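Local coordinates for protein acinetobacter secreted protease CpaA (PDB 6O38) that probably acts as a zinc metalloprotease, secreted through the type II system and held here in complex with its dedicated chaperone CpaB, at residues A[412-416]-A[558-562]; A[433-438]-A[470-474]; A[505-509]-A[526-530]; A[518-523]-A[545-550]; A[535-540]-A[552-558]. All coordinates share one frame. Residues are numbered along the deposited sequence.

Interaction 1. Residues A[412-416]-A[558-562]; sequences SNARF and VSVIN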
# COMPACT_ATOMS: atom_id res chain seq x y z
N SER A 412 -9.12 8.05 1.26
CA SER A 412 -9.84 8.64 0.14
C SER A 412 -10.57 9.93 0.51
O SER A 412 -11.29 10.47 -0.33
CB SER A 412 -10.84 7.64 -0.43
OG SER A 412 -10.19 6.48 -0.91
N ASN A 413 -10.40 10.42 1.74
CA ASN A 413 -11.17 11.55 2.26
C ASN A 413 -12.67 11.27 2.19
O ASN A 413 -13.48 12.19 2.03
CB ASN A 413 -10.83 12.85 1.52
CG ASN A 413 -9.36 13.19 1.59
OD1 ASN A 413 -8.74 13.13 2.66
ND2 ASN A 413 -8.78 13.55 0.45
N ALA A 414 -13.05 10.00 2.32
CA ALA A 414 -14.45 9.63 2.40
C ALA A 414 -14.96 9.90 3.81
O ALA A 414 -14.36 9.47 4.80
CB ALA A 414 -14.64 8.16 2.04
N ARG A 415 -16.08 10.62 3.91
CA ARG A 415 -16.57 11.11 5.19
C ARG A 415 -17.45 10.05 5.87
O ARG A 415 -18.62 10.29 6.20
CB ARG A 415 -17.33 12.42 5.01
CG ARG A 415 -16.49 13.54 4.42
CD ARG A 415 -17.14 14.89 4.67
NE ARG A 415 -16.47 15.96 3.94
CZ ARG A 415 -16.81 16.35 2.71
NH1 ARG A 415 -17.81 15.76 2.08
NH2 ARG A 415 -16.15 17.34 2.12
N PHE A 416 -16.87 8.87 6.09
CA PHE A 416 -17.57 7.84 6.84
C PHE A 416 -16.56 6.89 7.46
O PHE A 416 -15.45 6.71 6.95
CB PHE A 416 -18.57 7.07 5.96
CG PHE A 416 -17.95 5.94 5.18
CD1 PHE A 416 -17.30 6.18 3.99
CD2 PHE A 416 -18.05 4.63 5.64
CE1 PHE A 416 -16.74 5.14 3.27
CE2 PHE A 416 -17.49 3.59 4.93
CZ PHE A 416 -16.83 3.84 3.74
N VAL A 558 -15.88 9.09 -4.35
CA VAL A 558 -15.88 9.78 -3.06
C VAL A 558 -16.99 10.83 -3.02
O VAL A 558 -17.61 11.06 -1.97
CB VAL A 558 -14.50 10.40 -2.79
CG1 VAL A 558 -14.51 11.21 -1.51
CG2 VAL A 558 -13.44 9.31 -2.73
N SER A 559 -17.27 11.48 -4.15
CA SER A 559 -18.32 12.49 -4.18
C SER A 559 -19.69 11.89 -3.94
O SER A 559 -20.55 12.54 -3.33
CB SER A 559 -18.29 13.24 -5.52
OG SER A 559 -18.73 12.40 -6.57
N VAL A 560 -19.92 10.66 -4.39
CA VAL A 560 -21.20 10.01 -4.15
C VAL A 560 -21.28 9.48 -2.72
O VAL A 560 -22.33 9.56 -2.07
CB VAL A 560 -21.43 8.89 -5.18
CG1 VAL A 560 -22.65 8.06 -4.82
CG2 VAL A 560 -21.59 9.48 -6.57
N ILE A 561 -20.17 8.95 -2.20
CA ILE A 561 -20.13 8.48 -0.82
C ILE A 561 -20.44 9.63 0.14
O ILE A 561 -21.24 9.49 1.08
CB ILE A 561 -18.77 7.84 -0.50
CG1 ILE A 561 -18.58 6.56 -1.32
CG2 ILE A 561 -18.66 7.54 0.99
CD1 ILE A 561 -17.24 5.89 -1.09
N ASN A 562 -19.82 10.79 -0.09
CA ASN A 562 -20.01 11.93 0.81
C ASN A 562 -21.42 12.49 0.75
O ASN A 562 -21.82 13.22 1.66
CB ASN A 562 -18.99 13.02 0.48
CG ASN A 562 -17.57 12.61 0.80
OD1 ASN A 562 -17.34 11.64 1.52
ND2 ASN A 562 -16.60 13.35 0.26
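Asn562 and Val558 lie one turn apart on helix 557-569 and give the largest areas to this contact with the loop 412-416. The side chain of Asn562 reaches to the loop backbone: its OD1 accepts a hydrogen bond of 2.9 Å from Arg415 N, which is nearly straight. Asn562 OD1 also lies 3.6 Å from Ala414 CA. The Arg415 guanidinium also lies beside the Asn562 amide, but Arg415 NH1 and Asn562 ND2, 3.3 Å apart, are both donors, so they touch without bonding. Val558 points straight at the loop. Val558 CG2 sits 3.4 Å from Ser412 O and 3.9 Å from Ser412 CB, and its CG1 lies 3.8 Å from Asn413 O. Between these two residues Ile561 adds apolar packing, with its CG2 3.6 Å from Phe416 CD1 and 4.2 Å from Ala414 CB. The loop has just left helix 391-411 through a Schellman motif at Asn413, then turns at Arg415, the centre of an inverse gamma turn, into strand 416-425. The C-terminal helix thus packs against a helix-to-strand connection of the protease fold. A single directional hydrogen bond sets the Asn562 end of the contact; the rest is mainly van der Waals packing and depends on fit.

Interaction 2. Residues A[433-438]-A[470-474]; sequences LKEAIS and CGWAW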
# COMPACT_ATOMS: atom_id res chain seq x y z
N LEU A 433 -26.26 -17.37 -1.42
CA LEU A 433 -25.93 -16.05 -0.87
C LEU A 433 -26.79 -14.98 -1.52
O LEU A 433 -27.17 -14.00 -0.86
CB LEU A 433 -24.44 -15.76 -1.08
CG LEU A 433 -23.83 -14.69 -0.18
CD1 LEU A 433 -23.98 -15.06 1.30
CD2 LEU A 433 -22.36 -14.46 -0.52
N LYS A 434 -27.12 -15.16 -2.80
CA LYS A 434 -28.02 -14.25 -3.51
C LYS A 434 -29.38 -14.22 -2.85
O LYS A 434 -30.00 -13.15 -2.72
CB LYS A 434 -28.17 -14.73 -4.94
CG LYS A 434 -29.09 -13.91 -5.83
CD LYS A 434 -29.18 -14.55 -7.21
CE LYS A 434 -30.10 -13.80 -8.13
NZ LYS A 434 -30.15 -14.44 -9.48
N GLU A 435 -29.88 -15.38 -2.43
CA GLU A 435 -31.14 -15.45 -1.70
C GLU A 435 -31.02 -14.85 -0.31
O GLU A 435 -31.97 -14.25 0.19
CB GLU A 435 -31.61 -16.90 -1.64
CG GLU A 435 -33.10 -17.06 -1.37
CD GLU A 435 -33.55 -18.51 -1.54
OE1 GLU A 435 -32.67 -19.40 -1.54
OE2 GLU A 435 -34.76 -18.75 -1.66
N ALA A 436 -29.85 -15.00 0.34
CA ALA A 436 -29.70 -14.52 1.71
C ALA A 436 -29.77 -13.00 1.79
O ALA A 436 -30.29 -12.46 2.78
CB ALA A 436 -28.38 -15.03 2.29
N ILE A 437 -29.25 -12.30 0.78
CA ILE A 437 -29.27 -10.85 0.82
C ILE A 437 -30.70 -10.32 0.72
O ILE A 437 -30.99 -9.21 1.18
CB ILE A 437 -28.37 -10.27 -0.30
CG1 ILE A 437 -27.83 -8.90 0.11
CG2 ILE A 437 -29.11 -10.20 -1.62
CD1 ILE A 437 -26.89 -8.95 1.29
N SER A 438 -31.60 -11.10 0.12
CA SER A 438 -33.00 -10.69 0.02
C SER A 438 -33.74 -10.94 1.33
O SER A 438 -34.27 -10.00 1.94
CB SER A 438 -33.68 -11.43 -1.14
OG SER A 438 -33.49 -10.75 -2.36
N CYS A 470 -19.12 -14.35 -5.19
CA CYS A 470 -19.04 -14.55 -3.75
C CYS A 470 -19.44 -13.34 -2.92
O CYS A 470 -19.33 -13.39 -1.69
CB CYS A 470 -17.62 -15.00 -3.38
SG CYS A 470 -16.24 -13.88 -3.74
N GLY A 471 -19.92 -12.27 -3.53
CA GLY A 471 -20.37 -11.11 -2.78
C GLY A 471 -21.67 -10.57 -3.33
O GLY A 471 -21.95 -10.66 -4.53
N TRP A 472 -22.48 -10.00 -2.44
CA TRP A 472 -23.75 -9.41 -2.83
C TRP A 472 -24.05 -8.21 -1.93
O TRP A 472 -23.79 -8.25 -0.73
CB TRP A 472 -24.89 -10.43 -2.74
CG TRP A 472 -24.76 -11.55 -3.72
CD1 TRP A 472 -24.30 -12.81 -3.47
CD2 TRP A 472 -25.09 -11.52 -5.11
NE1 TRP A 472 -24.32 -13.56 -4.61
CE2 TRP A 472 -24.80 -12.79 -5.64
CE3 TRP A 472 -25.60 -10.54 -5.97
CZ2 TRP A 472 -25.01 -13.11 -6.98
CZ3 TRP A 472 -25.80 -10.86 -7.30
CH2 TRP A 472 -25.51 -12.13 -7.79
N ALA A 473 -24.62 -7.16 -2.54
CA ALA A 473 -25.02 -5.96 -1.81
C ALA A 473 -25.91 -5.08 -2.68
O ALA A 473 -25.61 -4.85 -3.85
CB ALA A 473 -23.79 -5.17 -1.35
N TRP A 474 -27.01 -4.60 -2.11
CA TRP A 474 -27.89 -3.69 -2.83
C TRP A 474 -27.19 -2.35 -3.08
O TRP A 474 -26.54 -1.80 -2.19
CB TRP A 474 -29.19 -3.47 -2.05
CG TRP A 474 -29.93 -4.74 -1.76
CD1 TRP A 474 -29.94 -5.43 -0.59
CD2 TRP A 474 -30.77 -5.47 -2.66
NE1 TRP A 474 -30.73 -6.55 -0.70
CE2 TRP A 474 -31.26 -6.59 -1.96
CE3 TRP A 474 -31.17 -5.28 -3.99
CZ2 TRP A 474 -32.11 -7.53 -2.55
CZ3 TRP A 474 -32.02 -6.21 -4.57
CH2 TRP A 474 -32.48 -7.32 -3.85
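Trp472 is the main bump here. It fills a hollow on helix 433-438 formed by Leu433, Lys434 and Ile437. Lys434 lies over one face of the indole, with its CB 4.2 Å from the centroid of the five-membered ring, a CH-pi contact. Leu433 CB meets Trp472 CD1 at 3.8 Å, and Ile437 CB meets Trp472 CB at 4.3 Å. In return, Leu433 CD2 pushes in against Cys470 O, 3.4 Å away. Trp474 closes the other end edge-on. Trp474 NE1 donates a hydrogen bond of 3.3 Å to Ile437 O, and its CZ2 lies 3.5 Å from Ser438 OG. The short helix and strand axes run almost alongside each other, 23° apart, at 8.3 Å. This helix packs on an edge strand of the reprolysin-like protease sheet, where chaperone CpaB also packs: its Leu173 on Ile437 and Trp474, its Gln171 on Trp472. Strand 471-473 pairs antiparallel with strand 483-487, Cys470 is tied by a disulfide to Cys491, and Ala473 faces away from helix 433-439 onto the zinc-binding helix 496-504.

Interaction 3. Residues A[505-509]-A[526-530]; sequences GLYHN and AMGGN. With ZN (zinc ion), chain M.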
# COMPACT_ATOMS: atom_id res chain seq x y z
N GLY A 505 -23.78 3.40 -2.79
CA GLY A 505 -24.26 3.89 -4.06
C GLY A 505 -23.27 3.81 -5.21
O GLY A 505 -23.44 4.56 -6.19
N LEU A 506 -22.27 2.95 -5.14
CA LEU A 506 -21.21 2.89 -6.13
C LEU A 506 -21.42 1.71 -7.08
O LEU A 506 -21.99 0.68 -6.71
CB LEU A 506 -19.85 2.77 -5.45
CG LEU A 506 -19.50 3.90 -4.48
CD1 LEU A 506 -18.11 3.71 -3.91
CD2 LEU A 506 -19.62 5.25 -5.17
N TYR A 507 -20.96 1.88 -8.31
CA TYR A 507 -21.03 0.86 -9.34
C TYR A 507 -19.62 0.46 -9.76
O TYR A 507 -18.63 1.08 -9.38
CB TYR A 507 -21.83 1.37 -10.56
CG TYR A 507 -23.26 1.75 -10.25
CD1 TYR A 507 -23.56 2.99 -9.70
CD2 TYR A 507 -24.30 0.88 -10.51
CE1 TYR A 507 -24.87 3.35 -9.42
CE2 TYR A 507 -25.61 1.23 -10.23
CZ TYR A 507 -25.89 2.46 -9.69
OH TYR A 507 -27.19 2.81 -9.41
N HIS A 508 -19.54 -0.61 -10.55
CA HIS A 508 -18.25 -1.08 -11.03
C HIS A 508 -17.71 -0.13 -12.10
O HIS A 508 -18.41 0.74 -12.63
CB HIS A 508 -18.37 -2.49 -11.60
CG HIS A 508 -18.60 -3.54 -10.55
ND1 HIS A 508 -19.25 -4.73 -10.82
CD2 HIS A 508 -18.26 -3.58 -9.24
CE1 HIS A 508 -19.31 -5.45 -9.72
NE2 HIS A 508 -18.71 -4.78 -8.75
N ASN A 509 -16.42 -0.30 -12.41
CA ASN A 509 -15.79 0.48 -13.46
C ASN A 509 -16.50 0.26 -14.79
O ASN A 509 -17.01 -0.82 -15.08
CB ASN A 509 -14.31 0.11 -13.58
CG ASN A 509 -14.10 -1.37 -13.80
OD1 ASN A 509 -14.30 -2.18 -12.89
ND2 ASN A 509 -13.69 -1.74 -15.00
N ALA A 526 -11.44 0.48 -5.24
CA ALA A 526 -12.21 -0.60 -4.65
C ALA A 526 -13.33 -1.08 -5.58
O ALA A 526 -13.58 -2.29 -5.68
CB ALA A 526 -12.79 -0.16 -3.31
N MSE A 527 -13.99 -0.16 -6.27
CA MSE A 527 -15.09 -0.54 -7.15
C MSE A 527 -14.62 -0.93 -8.55
O MSE A 527 -15.38 -1.47 -9.34
CB MSE A 527 -16.11 0.60 -7.26
CG MSE A 527 -16.72 1.03 -5.95
SE MSE A 527 -17.48 -0.47 -4.96
CE MSE A 527 -16.35 -0.33 -3.39
N GLY A 528 -13.35 -0.65 -8.84
CA GLY A 528 -12.84 -0.88 -10.18
C GLY A 528 -11.74 -1.91 -10.28
O GLY A 528 -10.95 -1.89 -11.23
N GLY A 529 -11.70 -2.84 -9.34
CA GLY A 529 -10.66 -3.86 -9.32
C GLY A 529 -10.16 -4.19 -7.93
O GLY A 529 -9.77 -5.33 -7.67
N ASN A 530 -10.16 -3.20 -7.04
CA ASN A 530 -10.01 -3.42 -5.60
C ASN A 530 -8.62 -3.96 -5.24
O ASN A 530 -8.49 -4.89 -4.45
CB ASN A 530 -11.10 -4.36 -5.07
CG ASN A 530 -11.24 -4.30 -3.57
OD1 ASN A 530 -10.91 -3.30 -2.94
ND2 ASN A 530 -11.74 -5.39 -2.98
ZN ZN M . -19.59 -5.54 -7.02
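This contact belongs to the zinc site. His508 is the third histidine of an HExxHxxGxxH sequence, the signature of the metzincin proteases, and Met527 lies near the metal, consistent with the Met-turn of metzincins. His508 NE2 binds ZN at 2.1 Å. His498 and His502 are the other two histidine ligands, and Asp170 of chaperone CpaB also coordinates the metal. Met527, modelled as selenomethionine, gives the largest surface to the contact. Met527 SE is 5.9 Å from ZN, too far to be a ligand; as in other metzincins it probably forms part of the floor beneath the zinc site. Met527 CG packs on Leu506 CB at 3.6 Å, and its CB lies 3.3 Å from Tyr507 O. Its carbonyl also faces the next part of the loop: Met527 O is 3.4 Å from His508 CA in a CA-H...O contact and accepts a weak hydrogen bond of 3.4 Å from Asn509 N. Gly528 CA then fits against Asn509 OD1 at 3.3 Å, a close approach where a side chain would be tight. Gly505, in a Schellman motif with positive phi, is the glycine of the signature and lets the chain leave helix 496-504 and turn back to the metal. Leu506 packs on helix 557-569, while 526-530 is tied to the zinc-binding helix 496-504 by the hydrogen bond from His498 ND1 to Ala526 O.

Interaction 4. Residues A[518-523]-A[545-550]; sequences FAHPLG and YGVRLG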
# COMPACT_ATOMS: atom_id res chain seq x y z
N PHE A 518 -12.41 3.03 -10.60
CA PHE A 518 -11.35 3.40 -11.53
C PHE A 518 -10.47 2.18 -11.77
O PHE A 518 -9.75 1.75 -10.86
CB PHE A 518 -10.54 4.57 -10.98
CG PHE A 518 -9.42 5.02 -11.88
CD1 PHE A 518 -9.68 5.81 -12.98
CD2 PHE A 518 -8.11 4.65 -11.61
CE1 PHE A 518 -8.65 6.22 -13.81
CE2 PHE A 518 -7.08 5.06 -12.43
CZ PHE A 518 -7.35 5.84 -13.53
N ALA A 519 -10.54 1.63 -12.97
CA ALA A 519 -9.73 0.48 -13.35
C ALA A 519 -8.49 0.95 -14.10
O ALA A 519 -8.59 1.79 -15.01
CB ALA A 519 -10.54 -0.50 -14.21
N HIS A 520 -7.33 0.41 -13.73
CA HIS A 520 -6.07 0.83 -14.34
C HIS A 520 -5.04 -0.26 -14.12
O HIS A 520 -5.02 -0.86 -13.04
CB HIS A 520 -5.59 2.15 -13.74
CG HIS A 520 -4.50 2.81 -14.54
ND1 HIS A 520 -3.17 2.49 -14.37
CD2 HIS A 520 -4.54 3.76 -15.50
CE1 HIS A 520 -2.44 3.23 -15.20
NE2 HIS A 520 -3.25 4.00 -15.89
N PRO A 521 -4.17 -0.54 -15.10
CA PRO A 521 -3.17 -1.60 -14.92
C PRO A 521 -2.19 -1.33 -13.79
O PRO A 521 -1.59 -2.29 -13.28
CB PRO A 521 -2.46 -1.65 -16.28
CG PRO A 521 -3.45 -1.07 -17.24
CD PRO A 521 -4.17 -0.01 -16.47
N LEU A 522 -1.99 -0.08 -13.39
CA LEU A 522 -1.06 0.27 -12.33
C LEU A 522 -1.73 0.40 -10.97
O LEU A 522 -1.09 0.86 -10.02
CB LEU A 522 -0.33 1.58 -12.68
CG LEU A 522 0.54 1.57 -13.93
CD1 LEU A 522 1.13 2.94 -14.17
CD2 LEU A 522 1.63 0.51 -13.83
N GLY A 523 -2.99 -0.00 -10.86
CA GLY A 523 -3.71 0.10 -9.61
C GLY A 523 -5.15 0.52 -9.80
O GLY A 523 -5.42 1.53 -10.46
N TYR A 545 2.94 5.62 -8.80
CA TYR A 545 3.05 6.00 -10.20
C TYR A 545 2.45 7.37 -10.51
O TYR A 545 2.75 7.92 -11.58
CB TYR A 545 2.39 4.93 -11.07
CG TYR A 545 2.99 3.56 -10.86
CD1 TYR A 545 4.24 3.25 -11.38
CD2 TYR A 545 2.32 2.59 -10.13
CE1 TYR A 545 4.81 2.00 -11.18
CE2 TYR A 545 2.88 1.34 -9.93
CZ TYR A 545 4.12 1.05 -10.46
OH TYR A 545 4.67 -0.19 -10.26
N GLY A 546 1.61 7.92 -9.63
CA GLY A 546 1.07 9.24 -9.83
C GLY A 546 -0.16 9.32 -10.70
O GLY A 546 -0.62 10.43 -11.00
N VAL A 547 -0.71 8.18 -11.13
CA VAL A 547 -1.92 8.19 -11.95
C VAL A 547 -3.08 8.73 -11.13
O VAL A 547 -3.33 8.29 -10.00
CB VAL A 547 -2.22 6.78 -12.48
CG1 VAL A 547 -3.52 6.77 -13.26
CG2 VAL A 547 -1.07 6.28 -13.34
N ARG A 548 -3.80 9.70 -11.70
CA ARG A 548 -4.99 10.23 -11.05
C ARG A 548 -6.08 9.18 -11.00
O ARG A 548 -6.43 8.57 -12.01
CB ARG A 548 -5.47 11.49 -11.78
CG ARG A 548 -6.84 11.96 -11.35
CD ARG A 548 -6.97 13.46 -11.52
NE ARG A 548 -6.51 13.93 -12.83
CZ ARG A 548 -5.96 15.12 -13.03
NH1 ARG A 548 -5.80 15.96 -12.02
NH2 ARG A 548 -5.57 15.47 -14.25
N LEU A 549 -6.63 8.96 -9.80
CA LEU A 549 -7.58 7.88 -9.56
C LEU A 549 -9.03 8.32 -9.79
O LEU A 549 -9.89 8.16 -8.93
CB LEU A 549 -7.40 7.35 -8.14
CG LEU A 549 -6.02 6.77 -7.81
CD1 LEU A 549 -5.97 6.27 -6.38
CD2 LEU A 549 -5.66 5.65 -8.78
N GLY A 550 -9.30 8.88 -10.96
CA GLY A 550 -10.64 9.35 -11.26
C GLY A 550 -10.60 10.42 -12.33
O GLY A 550 -9.58 10.67 -12.97
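Phe518 makes the broadest contact of the first segment. Leu549 CA lies over its ring, 4.1 Å from the centroid, as a CH-pi contact. Arg548 O approaches Phe518 CZ to 3.3 Å, and Val547 CG1 meets the ring edge at CZ, 4.0 Å away. His520 comes next. Val547 CG1 sits over its imidazole face, 4.0 Å from the ring centroid, so this one methyl serves two rings. His520 ND1 meanwhile accepts a hydrogen bond of 3.0 Å from Leu522 N. That bond lies within the type I turn from His520 to Gly523, whose backbone bond runs from Gly523 N to His520 O. The turn presents Leu522 to the other loop. Leu522 CD2 lies over the Tyr545 ring, 4.1 Å from the centroid, and its CD1 meets Val547 CG2 at 4.1 Å. Gly523 ends the turn at backbone angles that suit glycine. No hydrogen bond joins the two segments, so rings and methyl groups hold them. Both lie in the long loop region between helices 496-504 and 557-569. At its far end Leu522 and Tyr545 pack on Tyr178 of strand 172-178 and on Val185 of strand 183-195, joining this region to a beta-sandwich part of the chain.

Interaction 5. Residues A[535-540]-A[552-558]; sequences YSSPYL and EGKIDAV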
# COMPACT_ATOMS: atom_id res chain seq x y z
N TYR A 535 -10.98 4.63 -2.66
CA TYR A 535 -12.14 4.84 -3.51
C TYR A 535 -11.79 5.89 -4.56
O TYR A 535 -10.96 6.77 -4.32
CB TYR A 535 -13.35 5.28 -2.69
CG TYR A 535 -13.89 4.23 -1.75
CD1 TYR A 535 -14.68 3.18 -2.21
CD2 TYR A 535 -13.63 4.29 -0.39
CE1 TYR A 535 -15.18 2.23 -1.35
CE2 TYR A 535 -14.12 3.33 0.48
CZ TYR A 535 -14.90 2.30 -0.00
OH TYR A 535 -15.40 1.35 0.85
N SER A 536 -12.42 5.79 -5.72
CA SER A 536 -12.02 6.62 -6.84
C SER A 536 -12.38 8.08 -6.60
O SER A 536 -13.43 8.40 -6.03
CB SER A 536 -12.67 6.13 -8.14
OG SER A 536 -14.06 6.37 -8.14
N SER A 537 -11.49 8.98 -7.03
CA SER A 537 -11.67 10.42 -6.89
C SER A 537 -10.65 11.15 -7.76
O SER A 537 -9.47 10.77 -7.79
CB SER A 537 -11.52 10.85 -5.43
OG SER A 537 -11.50 12.26 -5.32
N PRO A 538 -11.05 12.21 -8.46
CA PRO A 538 -10.09 12.99 -9.25
C PRO A 538 -9.13 13.82 -8.41
O PRO A 538 -8.31 14.55 -8.98
CB PRO A 538 -10.99 13.89 -10.11
CG PRO A 538 -12.24 14.03 -9.32
CD PRO A 538 -12.42 12.73 -8.59
N TYR A 539 -9.22 13.76 -7.09
CA TYR A 539 -8.31 14.46 -6.21
C TYR A 539 -7.36 13.51 -5.50
O TYR A 539 -6.62 13.93 -4.60
CB TYR A 539 -9.10 15.29 -5.20
CG TYR A 539 -10.19 16.11 -5.85
CD1 TYR A 539 -9.88 17.13 -6.75
CD2 TYR A 539 -11.53 15.86 -5.58
CE1 TYR A 539 -10.87 17.87 -7.35
CE2 TYR A 539 -12.53 16.61 -6.19
CZ TYR A 539 -12.20 17.61 -7.07
OH TYR A 539 -13.19 18.35 -7.67
N LEU A 540 -7.36 12.24 -5.88
CA LEU A 540 -6.46 11.23 -5.35
C LEU A 540 -5.54 10.74 -6.46
O LEU A 540 -5.92 10.71 -7.63
CB LEU A 540 -7.23 10.05 -4.76
CG LEU A 540 -8.19 10.36 -3.61
CD1 LEU A 540 -8.99 9.12 -3.28
CD2 LEU A 540 -7.43 10.86 -2.39
N GLU A 552 -12.88 14.29 -13.24
CA GLU A 552 -13.89 15.25 -12.82
C GLU A 552 -15.18 15.07 -13.61
O GLU A 552 -15.21 15.25 -14.83
CB GLU A 552 -13.37 16.68 -12.97
CG GLU A 552 -12.22 17.06 -12.03
CD GLU A 552 -10.87 16.58 -12.50
OE1 GLU A 552 -10.81 15.83 -13.50
OE2 GLU A 552 -9.86 16.95 -11.87
N GLY A 553 -16.26 14.72 -12.90
CA GLY A 553 -17.58 14.60 -13.47
C GLY A 553 -17.92 13.27 -14.10
O GLY A 553 -19.07 13.08 -14.52
N LYS A 554 -16.98 12.34 -14.20
CA LYS A 554 -17.27 11.03 -14.78
C LYS A 554 -16.98 9.87 -13.84
O LYS A 554 -17.80 8.95 -13.74
CB LYS A 554 -16.52 10.85 -16.11
CG LYS A 554 -17.07 11.74 -17.21
CD LYS A 554 -16.63 11.31 -18.60
CE LYS A 554 -17.38 12.09 -19.66
NZ LYS A 554 -16.82 11.90 -21.03
N ILE A 555 -15.84 9.87 -13.16
CA ILE A 555 -15.46 8.78 -12.26
C ILE A 555 -15.07 9.43 -10.93
O ILE A 555 -13.93 9.88 -10.76
CB ILE A 555 -14.32 7.92 -12.81
CG1 ILE A 555 -14.69 7.35 -14.18
CG2 ILE A 555 -13.98 6.80 -11.84
CD1 ILE A 555 -13.54 6.65 -14.88
N ASP A 556 -16.02 9.48 -9.99
CA ASP A 556 -15.78 10.10 -8.68
C ASP A 556 -16.64 9.35 -7.66
O ASP A 556 -17.81 9.70 -7.44
CB ASP A 556 -16.09 11.59 -8.71
CG ASP A 556 -15.57 12.31 -7.48
OD1 ASP A 556 -15.07 11.65 -6.55
OD2 ASP A 556 -15.67 13.56 -7.45
N ALA A 557 -16.06 8.33 -7.03
CA ALA A 557 -16.79 7.57 -6.03
C ALA A 557 -16.92 8.34 -4.72
O ALA A 557 -17.96 8.26 -4.05
CB ALA A 557 -16.12 6.22 -5.79
N VAL A 558 -15.88 9.09 -4.35
CA VAL A 558 -15.88 9.78 -3.06
C VAL A 558 -16.99 10.83 -3.02
O VAL A 558 -17.61 11.06 -1.97
CB VAL A 558 -14.50 10.40 -2.79
CG1 VAL A 558 -14.51 11.21 -1.51
CG2 VAL A 558 -13.44 9.31 -2.73
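A backbone-led contact joins the loop 535-540 to the start of the C-terminal helix 557-569. Ser536 is its centre. Ser536 O accepts a hydrogen bond of 3.0 Å from Val558 N and a weak one of 2.8 Å from Ala557 N. Ser536 OG also accepts from Ala557 N, at 3.0 Å, and is hydrogen-bonded to Ser516 O as well. The first amides of a helix lack partners within it, and here the loop supplies them. Asp556 is the N-cap of this helix, and its OD1 caps the backbone amide of Ser559. Next to it, Pro538 wedges between two acidic side chains, with its CD 3.4 Å from Asp556 CG and its CB 3.6 Å from Glu552 CD. Ser537 begins a type I turn to Leu540, in which its OG takes Tyr539 N in an ST turn. Apolar packing adds to this. Val558 CG2 lies 4.0 Å from Tyr535 CB and 3.7 Å from Ser537 CB, and Tyr535 OH is hydrogen-bonded to Arg497 O of the zinc-binding helix.

Interaction 1 opens first and closes last, so it brackets the other four along the chain. Interaction 2 closes before interaction 3 opens, while the segments of interactions 3 and 4, and of 4 and 5, alternate. Interactions 1 and 5 share Val558 and helix 557-569, with centres about 9 Å apart. Interaction 3 touches 1, 4 and 5 and carries the zinc ligand His508, its centre about 11 Å from that of interaction 5. Interaction 4 runs outward from there toward the beta-sandwich strands. Interaction 2 stands apart, its centre about 17 Å from that of interaction 3, with Ala473 against helix 496-504. Interactions 1, 3 and 5 join the last helix and preceding loops to the zinc site's surroundings.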